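Local coordinates for GTP-binding protein (Thermus thermophilus, PDB 2DBY) that binds GDP and probably hydrolyses ATP, and is thought to associate with the 70S ribosome and its 50S subunit whether or not nucleotide is bound, at residues Val204-Val210 against Ala236-Ser242; Pro124-Glu129 against Ala226-Lys230; Thr69-Phe73 against Leu274-Tyr279; Lys178-Thr182 against Leu232-Ala236; Glu212-Pro216 against Ala263-Gln267. All coordinates share one frame; numbering follows the deposited sequence. Where two conformers were deposited one is given.

Contact 1: Val204-Val210 against Ala236-Ser242. With GDP (guanosine-5'-diphosphate), chain B.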
# COMPACT_ATOMS: atom_id res chain seq x y z
N VAL A 204 -5.81 -4.42 5.76
CA VAL A 204 -5.33 -5.78 5.53
C VAL A 204 -5.72 -6.29 4.15
O VAL A 204 -6.82 -5.99 3.66
CB VAL A 204 -5.93 -6.78 6.56
CG1 VAL A 204 -5.64 -8.23 6.11
CG2 VAL A 204 -5.36 -6.53 7.95
N ILE A 205 -4.78 -7.02 3.54
CA ILE A 205 -5.02 -7.69 2.25
C ILE A 205 -4.83 -9.18 2.52
O ILE A 205 -3.82 -9.58 3.08
CB ILE A 205 -3.97 -7.29 1.19
CG1 ILE A 205 -4.02 -5.80 0.91
CG2 ILE A 205 -4.20 -8.11 -0.11
CD1 ILE A 205 -2.71 -5.29 0.29
N TYR A 206 -5.80 -10.02 2.17
CA TYR A 206 -5.62 -11.45 2.34
C TYR A 206 -5.10 -11.88 0.96
O TYR A 206 -5.77 -11.62 -0.04
CB TYR A 206 -6.94 -12.16 2.60
CG TYR A 206 -7.46 -12.08 4.02
CD1 TYR A 206 -8.80 -12.37 4.29
CD2 TYR A 206 -6.64 -11.74 5.07
CE1 TYR A 206 -9.30 -12.33 5.58
CE2 TYR A 206 -7.12 -11.70 6.39
CZ TYR A 206 -8.46 -12.00 6.62
OH TYR A 206 -8.96 -11.98 7.91
N VAL A 207 -3.93 -12.51 0.92
CA VAL A 207 -3.34 -12.94 -0.35
C VAL A 207 -3.61 -14.44 -0.46
O VAL A 207 -2.96 -15.24 0.23
CB VAL A 207 -1.81 -12.67 -0.35
CG1 VAL A 207 -1.20 -13.11 -1.67
CG2 VAL A 207 -1.54 -11.18 -0.13
N ALA A 208 -4.58 -14.80 -1.28
CA ALA A 208 -4.94 -16.22 -1.45
C ALA A 208 -3.96 -16.85 -2.42
O ALA A 208 -4.00 -16.55 -3.62
CB ALA A 208 -6.39 -16.35 -1.98
N ASN A 209 -3.08 -17.70 -1.91
CA ASN A 209 -2.08 -18.39 -2.75
C ASN A 209 -2.75 -19.63 -3.32
O ASN A 209 -3.21 -20.50 -2.58
CB ASN A 209 -0.86 -18.78 -1.91
CG ASN A 209 0.29 -19.26 -2.77
OD1 ASN A 209 0.32 -19.04 -3.99
ND2 ASN A 209 1.26 -19.89 -2.14
N VAL A 210 -2.83 -19.69 -4.65
CA VAL A 210 -3.48 -20.80 -5.31
C VAL A 210 -2.60 -21.45 -6.38
O VAL A 210 -1.54 -20.92 -6.72
CB VAL A 210 -4.78 -20.32 -6.05
CG1 VAL A 210 -5.77 -19.76 -5.04
CG2 VAL A 210 -4.45 -19.23 -7.10
N ALA A 236 -11.05 -6.69 5.15
CA ALA A 236 -9.83 -6.89 4.34
C ALA A 236 -10.17 -7.00 2.85
O ALA A 236 -11.32 -7.28 2.49
CB ALA A 236 -9.12 -8.18 4.80
N GLU A 237 -9.17 -6.78 2.00
CA GLU A 237 -9.37 -6.92 0.56
C GLU A 237 -8.70 -8.24 0.21
O GLU A 237 -7.88 -8.73 0.99
CB GLU A 237 -8.68 -5.79 -0.20
CG GLU A 237 -9.37 -4.45 -0.01
CD GLU A 237 -10.85 -4.53 -0.36
OE1 GLU A 237 -11.18 -5.02 -1.46
OE2 GLU A 237 -11.69 -4.11 0.47
N VAL A 238 -9.03 -8.82 -0.94
CA VAL A 238 -8.45 -10.11 -1.34
C VAL A 238 -7.71 -10.01 -2.68
O VAL A 238 -8.17 -9.35 -3.62
CB VAL A 238 -9.57 -11.21 -1.49
CG1 VAL A 238 -8.99 -12.52 -2.04
CG2 VAL A 238 -10.19 -11.50 -0.13
N VAL A 239 -6.53 -10.61 -2.74
CA VAL A 239 -5.80 -10.66 -4.01
C VAL A 239 -5.43 -12.11 -4.21
O VAL A 239 -4.89 -12.75 -3.29
CB VAL A 239 -4.51 -9.84 -4.02
CG1 VAL A 239 -3.93 -9.89 -5.45
CG2 VAL A 239 -4.76 -8.40 -3.61
N VAL A 240 -5.70 -12.64 -5.39
CA VAL A 240 -5.37 -14.04 -5.66
C VAL A 240 -4.11 -14.14 -6.50
O VAL A 240 -4.02 -13.51 -7.56
CB VAL A 240 -6.53 -14.74 -6.41
CG1 VAL A 240 -6.20 -16.22 -6.63
CG2 VAL A 240 -7.84 -14.55 -5.63
N VAL A 241 -3.14 -14.91 -6.03
CA VAL A 241 -1.88 -15.09 -6.76
C VAL A 241 -1.40 -16.54 -6.67
O VAL A 241 -1.83 -17.30 -5.81
CB VAL A 241 -0.73 -14.23 -6.16
CG1 VAL A 241 -1.20 -12.79 -6.00
CG2 VAL A 241 -0.27 -14.82 -4.82
N SER A 242 -0.52 -16.92 -7.58
CA SER A 242 0.15 -18.22 -7.47
C SER A 242 1.61 -17.80 -7.21
O SER A 242 2.28 -17.31 -8.12
CB SER A 242 0.10 -19.00 -8.79
OG SER A 242 1.02 -20.07 -8.71
PB GDP B . 6.60 -20.63 3.59
O1B GDP B . 6.82 -21.66 4.68
O2B GDP B . 5.24 -19.78 3.83
O3B GDP B . 7.83 -19.88 3.07
O3A GDP B . 6.19 -21.57 2.31
PA GDP B . 7.05 -21.97 1.00
O1A GDP B . 7.42 -20.76 0.25
O2A GDP B . 8.37 -22.77 1.43
O5' GDP B . 6.12 -22.90 0.06
C5' GDP B . 5.80 -24.11 0.75
C4' GDP B . 5.56 -25.23 -0.29
O4' GDP B . 4.44 -24.92 -1.21
C3' GDP B . 6.74 -25.49 -1.23
O3' GDP B . 7.31 -26.75 -1.57
C2' GDP B . 6.45 -24.52 -2.40
O2' GDP B . 7.08 -25.09 -3.57
C1' GDP B . 4.96 -24.79 -2.60
N9 GDP B . 4.24 -23.65 -3.25
C8 GDP B . 4.29 -22.32 -2.89
N7 GDP B . 3.52 -21.61 -3.67
C5 GDP B . 2.94 -22.42 -4.59
C6 GDP B . 2.02 -22.22 -5.67
O6 GDP B . 1.61 -21.12 -5.92
N1 GDP B . 1.61 -23.31 -6.42
C2 GDP B . 2.09 -24.58 -6.12
N2 GDP B . 1.67 -25.64 -6.88
N3 GDP B . 2.95 -24.78 -5.12
C4 GDP B . 3.39 -23.75 -4.33

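Contact 2: Pro124-Glu129 against Ala226-Lys230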
# COMPACT_ATOMS: atom_id res chain seq x y z
N PRO A 124 -7.15 -22.16 5.74
CA PRO A 124 -6.69 -20.77 5.66
C PRO A 124 -7.37 -19.84 6.67
O PRO A 124 -6.72 -18.95 7.23
CB PRO A 124 -6.98 -20.38 4.21
CG PRO A 124 -8.17 -21.25 3.86
CD PRO A 124 -7.76 -22.58 4.46
N LEU A 125 -8.66 -20.01 6.90
CA LEU A 125 -9.32 -19.14 7.86
C LEU A 125 -8.68 -19.28 9.26
O LEU A 125 -8.65 -18.32 10.03
CB LEU A 125 -10.82 -19.43 7.89
CG LEU A 125 -11.67 -18.52 6.98
CD1 LEU A 125 -11.08 -18.47 5.57
CD2 LEU A 125 -13.11 -19.02 6.96
N GLU A 126 -8.14 -20.47 9.56
CA GLU A 126 -7.51 -20.71 10.86
C GLU A 126 -6.23 -19.87 10.98
O GLU A 126 -5.97 -19.28 12.03
CB GLU A 126 -7.19 -22.19 11.03
CG GLU A 126 -7.25 -22.64 12.48
CD GLU A 126 -8.69 -22.73 12.99
OE1 GLU A 126 -9.39 -23.70 12.62
OE2 GLU A 126 -9.11 -21.83 13.75
N ASP A 127 -5.44 -19.83 9.91
CA ASP A 127 -4.23 -19.03 9.90
C ASP A 127 -4.56 -17.55 10.13
O ASP A 127 -3.89 -16.87 10.91
CB ASP A 127 -3.53 -19.16 8.54
CG ASP A 127 -2.67 -20.39 8.43
OD1 ASP A 127 -2.80 -21.28 9.31
OD2 ASP A 127 -1.87 -20.47 7.47
N ALA A 128 -5.58 -17.05 9.43
CA ALA A 128 -5.96 -15.65 9.56
C ALA A 128 -6.34 -15.34 11.02
O ALA A 128 -5.94 -14.32 11.57
CB ALA A 128 -7.14 -15.34 8.64
N GLU A 129 -7.11 -16.24 11.63
CA GLU A 129 -7.51 -16.03 13.02
C GLU A 129 -6.33 -16.08 14.00
O GLU A 129 -6.33 -15.36 15.01
CB GLU A 129 -8.57 -17.06 13.43
CG GLU A 129 -9.05 -16.87 14.87
CD GLU A 129 -10.08 -17.89 15.31
OE1 GLU A 129 -10.55 -17.79 16.47
OE2 GLU A 129 -10.42 -18.79 14.50
N ALA A 226 -14.01 -19.05 0.87
CA ALA A 226 -14.08 -18.88 2.34
C ALA A 226 -13.26 -17.66 2.73
O ALA A 226 -13.66 -16.90 3.61
CB ALA A 226 -13.55 -20.11 3.06
N VAL A 227 -12.10 -17.50 2.08
CA VAL A 227 -11.26 -16.33 2.35
C VAL A 227 -12.00 -15.02 2.02
O VAL A 227 -11.91 -14.05 2.79
CB VAL A 227 -9.91 -16.43 1.57
CG1 VAL A 227 -9.15 -15.08 1.58
CG2 VAL A 227 -9.08 -17.51 2.20
N ARG A 228 -12.75 -14.98 0.91
CA ARG A 228 -13.50 -13.78 0.56
C ARG A 228 -14.57 -13.50 1.64
O ARG A 228 -14.80 -12.35 2.02
CB ARG A 228 -14.18 -13.92 -0.82
CG ARG A 228 -13.19 -13.98 -1.98
CD ARG A 228 -13.89 -13.99 -3.32
NE ARG A 228 -12.97 -14.15 -4.45
CZ ARG A 228 -12.13 -13.22 -4.91
NH1 ARG A 228 -12.07 -12.02 -4.34
NH2 ARG A 228 -11.35 -13.49 -5.95
N ARG A 229 -15.21 -14.57 2.13
CA ARG A 229 -16.24 -14.44 3.19
C ARG A 229 -15.66 -13.84 4.48
O ARG A 229 -16.24 -12.91 5.07
CB ARG A 229 -16.86 -15.83 3.45
CG ARG A 229 -17.78 -15.97 4.67
CD ARG A 229 -18.67 -17.23 4.53
NE ARG A 229 -17.94 -18.46 4.20
CZ ARG A 229 -17.22 -19.17 5.07
NH1 ARG A 229 -17.13 -18.77 6.33
NH2 ARG A 229 -16.60 -20.30 4.70
N LYS A 230 -14.51 -14.37 4.90
CA LYS A 230 -13.82 -13.89 6.10
C LYS A 230 -13.34 -12.47 5.88
O LYS A 230 -13.35 -11.65 6.80
CB LYS A 230 -12.60 -14.76 6.42
CG LYS A 230 -11.82 -14.30 7.64
CD LYS A 230 -12.57 -14.61 8.92
CE LYS A 230 -11.66 -14.51 10.15
NZ LYS A 230 -10.49 -15.44 10.06

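Contact 3: Thr69-Phe73 against Leu274-Tyr279. With FMT (formic acid), chain E.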
# COMPACT_ATOMS: atom_id res chain seq x y z
N THR A 69 7.13 4.63 -10.40
CA THR A 69 7.20 4.65 -8.94
C THR A 69 7.15 3.17 -8.50
O THR A 69 7.36 2.27 -9.33
CB THR A 69 6.06 5.51 -8.31
OG1 THR A 69 6.24 5.56 -6.89
CG2 THR A 69 4.66 4.94 -8.63
N HIS A 70 6.89 2.91 -7.23
CA HIS A 70 6.91 1.55 -6.72
C HIS A 70 6.14 1.45 -5.40
O HIS A 70 5.70 2.46 -4.84
CB HIS A 70 8.37 1.14 -6.48
CG HIS A 70 9.12 2.09 -5.59
ND1 HIS A 70 10.32 2.66 -5.96
CD2 HIS A 70 8.84 2.56 -4.36
CE1 HIS A 70 10.75 3.45 -4.99
NE2 HIS A 70 9.87 3.41 -4.00
N VAL A 71 5.99 0.21 -4.91
CA VAL A 71 5.32 -0.07 -3.64
C VAL A 71 6.29 -0.94 -2.83
O VAL A 71 6.79 -1.95 -3.33
CB VAL A 71 4.01 -0.85 -3.85
CG1 VAL A 71 3.37 -1.15 -2.47
CG2 VAL A 71 3.06 -0.05 -4.70
N GLU A 72 6.53 -0.55 -1.59
CA GLU A 72 7.46 -1.26 -0.71
C GLU A 72 6.77 -2.36 0.11
O GLU A 72 5.70 -2.15 0.66
CB GLU A 72 8.12 -0.25 0.23
CG GLU A 72 9.18 -0.80 1.17
CD GLU A 72 9.92 0.31 1.89
OE1 GLU A 72 10.71 1.01 1.25
OE2 GLU A 72 9.70 0.49 3.09
N PHE A 73 7.43 -3.52 0.19
CA PHE A 73 6.91 -4.68 0.92
C PHE A 73 7.97 -5.15 1.90
O PHE A 73 9.16 -5.15 1.56
CB PHE A 73 6.59 -5.82 -0.05
CG PHE A 73 5.35 -5.59 -0.87
CD1 PHE A 73 5.43 -5.00 -2.13
CD2 PHE A 73 4.10 -5.93 -0.36
CE1 PHE A 73 4.27 -4.74 -2.87
CE2 PHE A 73 2.94 -5.67 -1.09
CZ PHE A 73 3.02 -5.08 -2.34
N LEU A 274 -0.72 -7.39 -6.67
CA LEU A 274 -0.44 -7.19 -5.25
C LEU A 274 0.06 -5.76 -5.01
O LEU A 274 -0.31 -5.12 -4.04
CB LEU A 274 0.61 -8.20 -4.76
CG LEU A 274 1.00 -8.11 -3.28
CD1 LEU A 274 -0.21 -8.33 -2.38
CD2 LEU A 274 2.07 -9.18 -3.01
N ALA A 275 0.91 -5.28 -5.90
CA ALA A 275 1.42 -3.92 -5.76
C ALA A 275 0.26 -2.91 -5.82
O ALA A 275 0.21 -1.95 -5.04
CB ALA A 275 2.47 -3.63 -6.88
N ARG A 276 -0.67 -3.13 -6.74
CA ARG A 276 -1.82 -2.24 -6.88
C ARG A 276 -2.74 -2.33 -5.66
O ARG A 276 -3.34 -1.34 -5.25
CB ARG A 276 -2.61 -2.56 -8.16
CG ARG A 276 -1.91 -2.10 -9.46
CD ARG A 276 -2.87 -2.09 -10.67
NE ARG A 276 -3.49 -3.39 -10.90
CZ ARG A 276 -4.71 -3.73 -10.50
NH1 ARG A 276 -5.46 -2.86 -9.84
NH2 ARG A 276 -5.17 -4.95 -10.73
N ALA A 277 -2.85 -3.52 -5.09
CA ALA A 277 -3.68 -3.70 -3.89
C ALA A 277 -2.98 -3.00 -2.73
O ALA A 277 -3.64 -2.38 -1.89
CB ALA A 277 -3.88 -5.20 -3.57
N GLY A 278 -1.65 -3.08 -2.70
CA GLY A 278 -0.91 -2.41 -1.63
C GLY A 278 -1.02 -0.89 -1.77
O GLY A 278 -1.14 -0.17 -0.79
N TYR A 279 -0.98 -0.40 -3.00
CA TYR A 279 -1.09 1.03 -3.26
C TYR A 279 -2.41 1.52 -2.68
O TYR A 279 -2.47 2.56 -2.02
CB TYR A 279 -1.06 1.30 -4.77
CG TYR A 279 -0.38 2.60 -5.18
CD1 TYR A 279 0.97 2.82 -4.91
CD2 TYR A 279 -1.07 3.57 -5.92
CE1 TYR A 279 1.63 3.95 -5.39
CE2 TYR A 279 -0.42 4.71 -6.41
CZ TYR A 279 0.93 4.89 -6.14
OH TYR A 279 1.60 5.97 -6.65
C FMT E . 10.86 1.84 -9.30
O1 FMT E . 11.52 2.38 -8.45
O2 FMT E . 11.44 1.42 -10.42

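Contact 4: Lys178-Thr182 against Leu232-Ala236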
# COMPACT_ATOMS: atom_id res chain seq x y z
N LYS A 178 -13.39 -8.25 17.31
CA LYS A 178 -13.44 -7.53 16.02
C LYS A 178 -12.28 -6.53 15.88
O LYS A 178 -11.89 -5.86 16.83
CB LYS A 178 -14.79 -6.83 15.88
CG LYS A 178 -15.93 -7.87 15.90
CD LYS A 178 -17.24 -7.29 16.34
CE LYS A 178 -18.23 -8.43 16.67
NZ LYS A 178 -19.53 -7.88 17.14
N PRO A 179 -11.72 -6.41 14.68
CA PRO A 179 -10.60 -5.49 14.48
C PRO A 179 -10.96 -4.01 14.46
O PRO A 179 -12.05 -3.65 14.03
CB PRO A 179 -10.01 -5.94 13.14
CG PRO A 179 -11.27 -6.42 12.39
CD PRO A 179 -12.12 -7.09 13.43
N ALA A 180 -10.02 -3.16 14.87
CA ALA A 180 -10.28 -1.73 14.88
C ALA A 180 -10.61 -1.24 13.47
O ALA A 180 -11.39 -0.30 13.30
CB ALA A 180 -9.09 -0.94 15.47
N ARG A 181 -10.08 -1.90 12.44
CA ARG A 181 -10.31 -1.42 11.08
C ARG A 181 -11.79 -1.47 10.63
O ARG A 181 -12.17 -0.74 9.71
CB ARG A 181 -9.42 -2.17 10.07
CG ARG A 181 -9.95 -3.57 9.66
CD ARG A 181 -8.83 -4.35 8.90
NE ARG A 181 -7.81 -4.91 9.80
CZ ARG A 181 -7.85 -6.12 10.34
NH1 ARG A 181 -8.85 -6.96 10.10
NH2 ARG A 181 -6.88 -6.52 11.16
N THR A 182 -12.61 -2.30 11.28
CA THR A 182 -14.03 -2.37 10.91
C THR A 182 -14.92 -1.52 11.80
O THR A 182 -16.14 -1.52 11.64
CB THR A 182 -14.60 -3.80 10.94
OG1 THR A 182 -14.38 -4.40 12.22
CG2 THR A 182 -13.96 -4.66 9.82
N LEU A 232 -14.73 -10.17 4.22
CA LEU A 232 -15.83 -9.22 4.39
C LEU A 232 -16.07 -8.92 5.86
O LEU A 232 -16.36 -7.78 6.22
CB LEU A 232 -17.11 -9.75 3.74
CG LEU A 232 -18.21 -8.71 3.54
CD1 LEU A 232 -17.66 -7.59 2.64
CD2 LEU A 232 -19.44 -9.37 2.91
N GLU A 233 -15.90 -9.94 6.71
CA GLU A 233 -16.09 -9.78 8.16
C GLU A 233 -14.96 -8.99 8.79
O GLU A 233 -15.16 -8.25 9.74
CB GLU A 233 -16.17 -11.13 8.86
CG GLU A 233 -17.33 -11.98 8.41
CD GLU A 233 -17.41 -13.27 9.18
OE1 GLU A 233 -18.46 -13.94 9.07
OE2 GLU A 233 -16.45 -13.62 9.89
N GLU A 234 -13.76 -9.16 8.25
CA GLU A 234 -12.59 -8.48 8.80
C GLU A 234 -12.23 -7.15 8.15
O GLU A 234 -11.25 -6.51 8.55
CB GLU A 234 -11.38 -9.43 8.73
CG GLU A 234 -11.59 -10.74 9.52
CD GLU A 234 -11.94 -10.51 11.00
OE1 GLU A 234 -13.01 -10.98 11.45
OE2 GLU A 234 -11.17 -9.86 11.73
N GLY A 235 -13.00 -6.72 7.14
CA GLY A 235 -12.70 -5.46 6.46
C GLY A 235 -11.40 -5.51 5.65
O GLY A 235 -10.73 -4.49 5.48
N ALA A 236 -11.05 -6.69 5.15
CA ALA A 236 -9.83 -6.89 4.34
C ALA A 236 -10.17 -7.00 2.85
O ALA A 236 -11.32 -7.28 2.49
CB ALA A 236 -9.12 -8.18 4.80
O HOH W 1 -15.45 -7.12 12.28

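Contact 5: Glu212-Pro216 against Ala263-Gln267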
# COMPACT_ATOMS: atom_id res chain seq x y z
N GLU A 212 -1.76 -22.30 -10.16
CA GLU A 212 -1.96 -21.43 -11.32
C GLU A 212 -3.28 -21.60 -12.08
O GLU A 212 -3.79 -20.62 -12.63
CB GLU A 212 -0.79 -21.57 -12.30
CG GLU A 212 -0.44 -22.99 -12.65
CD GLU A 212 0.96 -23.11 -13.24
OE1 GLU A 212 1.89 -22.42 -12.74
OE2 GLU A 212 1.14 -23.90 -14.17
N GLU A 213 -3.82 -22.82 -12.11
CA GLU A 213 -5.09 -23.08 -12.81
C GLU A 213 -6.27 -22.31 -12.21
O GLU A 213 -7.28 -22.11 -12.87
CB GLU A 213 -5.44 -24.56 -12.79
CG GLU A 213 -5.47 -25.17 -11.42
CD GLU A 213 -4.16 -25.89 -11.08
OE1 GLU A 213 -3.06 -25.42 -11.50
OE2 GLU A 213 -4.25 -26.92 -10.39
N ASP A 214 -6.14 -21.90 -10.95
CA ASP A 214 -7.19 -21.16 -10.28
C ASP A 214 -7.14 -19.64 -10.52
O ASP A 214 -7.97 -18.92 -9.99
CB ASP A 214 -7.16 -21.44 -8.77
CG ASP A 214 -7.92 -22.71 -8.40
OD1 ASP A 214 -8.75 -23.15 -9.22
OD2 ASP A 214 -7.71 -23.25 -7.29
N LEU A 215 -6.16 -19.17 -11.29
CA LEU A 215 -6.06 -17.75 -11.58
C LEU A 215 -7.07 -17.43 -12.68
O LEU A 215 -7.37 -18.28 -13.52
CB LEU A 215 -4.64 -17.38 -12.03
CG LEU A 215 -3.53 -17.59 -10.98
CD1 LEU A 215 -2.15 -17.38 -11.60
CD2 LEU A 215 -3.76 -16.62 -9.79
N PRO A 216 -7.54 -16.18 -12.73
CA PRO A 216 -7.19 -15.05 -11.87
C PRO A 216 -7.97 -14.82 -10.57
O PRO A 216 -7.48 -14.11 -9.69
CB PRO A 216 -7.40 -13.87 -12.81
CG PRO A 216 -8.69 -14.28 -13.47
CD PRO A 216 -8.44 -15.75 -13.82
N ALA A 263 -0.53 -15.81 -23.04
CA ALA A 263 -0.81 -17.10 -23.67
C ALA A 263 -1.67 -17.92 -22.71
O ALA A 263 -2.45 -18.77 -23.15
CB ALA A 263 0.46 -17.84 -23.98
N TYR A 264 -1.53 -17.67 -21.41
CA TYR A 264 -2.29 -18.43 -20.42
C TYR A 264 -3.60 -17.72 -20.09
O TYR A 264 -4.27 -18.07 -19.12
CB TYR A 264 -1.45 -18.63 -19.15
CG TYR A 264 -1.98 -19.68 -18.19
CD1 TYR A 264 -1.89 -19.47 -16.82
CD2 TYR A 264 -2.56 -20.88 -18.64
CE1 TYR A 264 -2.35 -20.42 -15.91
CE2 TYR A 264 -3.04 -21.85 -17.73
CZ TYR A 264 -2.93 -21.60 -16.37
OH TYR A 264 -3.42 -22.48 -15.42
N GLY A 265 -3.92 -16.69 -20.87
CA GLY A 265 -5.16 -15.95 -20.67
C GLY A 265 -5.20 -15.02 -19.47
O GLY A 265 -6.27 -14.63 -19.02
N LEU A 266 -4.02 -14.66 -18.94
CA LEU A 266 -3.92 -13.77 -17.79
C LEU A 266 -3.27 -12.48 -18.29
O LEU A 266 -2.29 -12.52 -19.05
CB LEU A 266 -3.07 -14.41 -16.69
CG LEU A 266 -3.64 -15.75 -16.20
CD1 LEU A 266 -2.64 -16.37 -15.22
CD2 LEU A 266 -5.00 -15.54 -15.53
N GLN A 267 -3.80 -11.34 -17.84
CA GLN A 267 -3.32 -10.04 -18.31
C GLN A 267 -2.37 -9.22 -17.43
O GLN A 267 -1.77 -8.26 -17.92
CB GLN A 267 -4.52 -9.16 -18.66
CG GLN A 267 -5.54 -9.81 -19.62
CD GLN A 267 -4.91 -10.41 -20.87
OE1 GLN A 267 -3.95 -9.87 -21.44
NE2 GLN A 267 -5.46 -11.53 -21.32

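Contact 1: Val204-Val210 against Ala236-Ser242
The Tyr206 ring carries Ala236 on one face, with CB 4.1 Å from the ring centroid and only 3° off the ring normal, a CH-pi contact; Leu107, Lys230 and Glu234 also touch this side chain. Tyr206 lies on strand 204-209 and Ala236 just ahead of the parallel strand 237-241; with helix 222-234 between them the strands form a beta-alpha-beta unit of the G domain. Six backbone hydrogen bonds zip the strands together, among them Tyr206 N to Glu237 O at 2.7 Å and Val210 N to Val241 O at 2.8 Å. On the face bearing Ile205, Val207, Val239 and Val241, methyls meet diagonally: Ile205 CG2 lies 3.6 Å from Val239 CG2, and Val207 CG1 reaches Val241 CG2. Helix 270-281 covers part of this face, while helix 222-234 packs on the face of Tyr206 and Val238. At the C-terminal ends the strands deliver two GDP-binding residues. Asn209 begins Asn-Val-Ala-Glu, an example of the Asn-x-x-Glu that in YchF proteins stands in place of Asn-Lys-x-Asp. Its CG stands anti to the backbone N (chi1 -169°), which sends the amide toward the nucleotide; OD1 accepts from Ala243 N and ND2 donates to Val12 O, fixing the amide's rotation, and ND2 lies 3.2 Å from GDP N7. Ser242 meets the base at its carbonyl, donating from OG to GDP O6 at 3.0 Å.

Contact 2: Pro124-Glu129 against Ala226-Lys230
The carbonyl oxygen of Leu125 accepts the helical hydrogen bond of Glu129 N at 3.0 Å, and the ammonium of Lys230 comes up from the other helix, NZ standing 3.4 Å from this oxygen and 3.6 Å from Ala128 CB. Lys230 starts with CG anti to its N (chi1 179°) and then bends at chi2 and chi4, which carries it past Leu125 in the opposite direction, its CB 3.9 Å from Leu125 CG. Leu125 is a knob in the hole formed by Ala226, Val227, Arg229 and Lys230. Its CD1 rests 3.9 Å from Ala226 CB and 4.0 Å from Val227 CG2, while CD2 approaches Arg229 NH1 obliquely, at 4.1 Å. With an alanine here, the hole would probably be left unfilled and the aliphatic part of Lys230 without its partner. Pro124 CB adds a looser contact with Val227 CG2, and both residues also touch Leu107 of the sheet. Such side-by-side packing is that of neighbouring helices on one face of a G-domain sheet; helix 124-156 runs on from here into a predicted coiled coil.

Contact 3: Thr69-Phe73 against Leu274-Tyr279
Strand 66-75 of the G-domain sheet is crossed almost at a right angle (87°) by helix 270-281, and Val71 and Phe73 meet it most broadly. Val71 turns CG2 into the helix, 3.4 Å from Ala275 O and 3.6 Å from Tyr279 CD1. The Phe73 ring arrives edge-on: its CZ lies 3.7 Å from Leu274 O and 3.8 Å from Leu274 CG, with Ala275 CA also near the ring plane. Gly278, lacking a side chain, faces these two residues and permits the close approach. At the far end Thr69 CG2 comes against Tyr279 OH, a hydroxyl hydrogen-bonded to Thr286 and Thr299. His70 points away from the helix and donates from ND1 to O1 of a formic acid molecule, probably from the crystallisation liquor, at 2.8 Å (173°). An alanine at His70 is likely to leave that molecule without this donor. Ala29 N also bonds it. Strands 3-7 and 40-44 flank the strand and touch Phe73, while the helix extends to strand 204-209 through Leu274 and Ala277.

Contact 4: Lys178-Thr182 against Leu232-Ala236
Hydrogen bonding centres on Arg181, whose NH1 donates to Glu234 O at 2.9 Å and 166°. The oxygen lies in the guanidinium plane and offers a lone pair. CG of Arg181 sits between the backbone N and carbonyl carbon (chi1 80°), which helps lay CD 3.3 Å from Glu234 O, and the bend at chi3 then turns NH1 onto that oxygen. NE bonds Lys202 O, and NH2 bonds Glu132. A water links Thr182 OG1 (2.9 Å) with Glu233 O, to which it donates; Thr182 OG1 is also hydrogen-bonded to His173. The charges of Arg181 and Glu234 are near but not paired: NH1 is 4.1 Å from OE2, beyond a salt bridge. Van der Waals packing completes the contact. The ring of Pro179 crosses the Glu234 side chain, CD being 3.4 Å from OE2, and Thr182 CG2 packs 3.5 Å from both Glu234 C and Gly235 N. The site is the C-terminal end of helix 222-234, where Gly235, with positive phi, breaks the helix and carbonyls of the last turn take an arginine and a water.

Contact 5: Glu212-Pro216 against Ala263-Gln267
Leu266 forms the buried, apolar half of this contact, closing on Leu215 and Pro216, while Tyr264 reaches over to Glu212 and Glu213 on the solvent-exposed side, where a single ring edge meets the turn. The two methyls of Leu266 divide the work: CD1 lies 3.8 Å from Leu215 CD1 and CD2 3.8 Å from Pro216 CD, with Leu215 CB near both. The leucines meet at about a right angle. In Leu266, CG stands anti to the carbonyl carbon (chi1 -59°) and the chain continues extended at chi2, which carries the fork to the 212-216 loop. The peptide before Pro216 is cis, and Pro216 turns its CB toward the other segment. Behind Leu215 stand Val210, Ser242 and Leu245, joining this patch to the nucleotide end of the sheet.

On the exposed side, the Tyr264 ring comes in by its edge. Its OH lies 3.2 Å from Glu213 CA, and Glu212 CB is 4.1 Å from Tyr264 CE1. Glu212 O accepts from Leu215 N at 3.1 Å, keeping the short 3-10 turn closed. Gly265, between the two contributing residues, is the C-prime position of a Schellman motif that ends helix 254-263. The contact thus sets a Schellman-capped helix end against the loop that follows strand 204-209 in the G domain, with the nearest atoms of the Glu212 side chain and GDP about 6 Å apart.

Overall arrangement
Contact 1 is the hub: it touches each of the other four, whose centres lie 10 to 15 Å from its own. Contacts 2 and 4 both use helix 222-234, the crossover between the strands of contact 1, at centres about 12 Å apart, and contact 4 shares Ala236 with contact 1. Contacts 1, 2, 4 and 5 cross one another, their segments alternating along the chain, and the loop closed by contact 3 encloses them all; contact 3 brings helix 270-281 onto the sheet face opposite helix 222-234. Contact 5 sits at the nucleotide end, its centre about 29 Å from that of contact 4. Together they connect the C-terminal, GDP-binding end of the strands to the predicted coiled coil that helix 124-156 leads into.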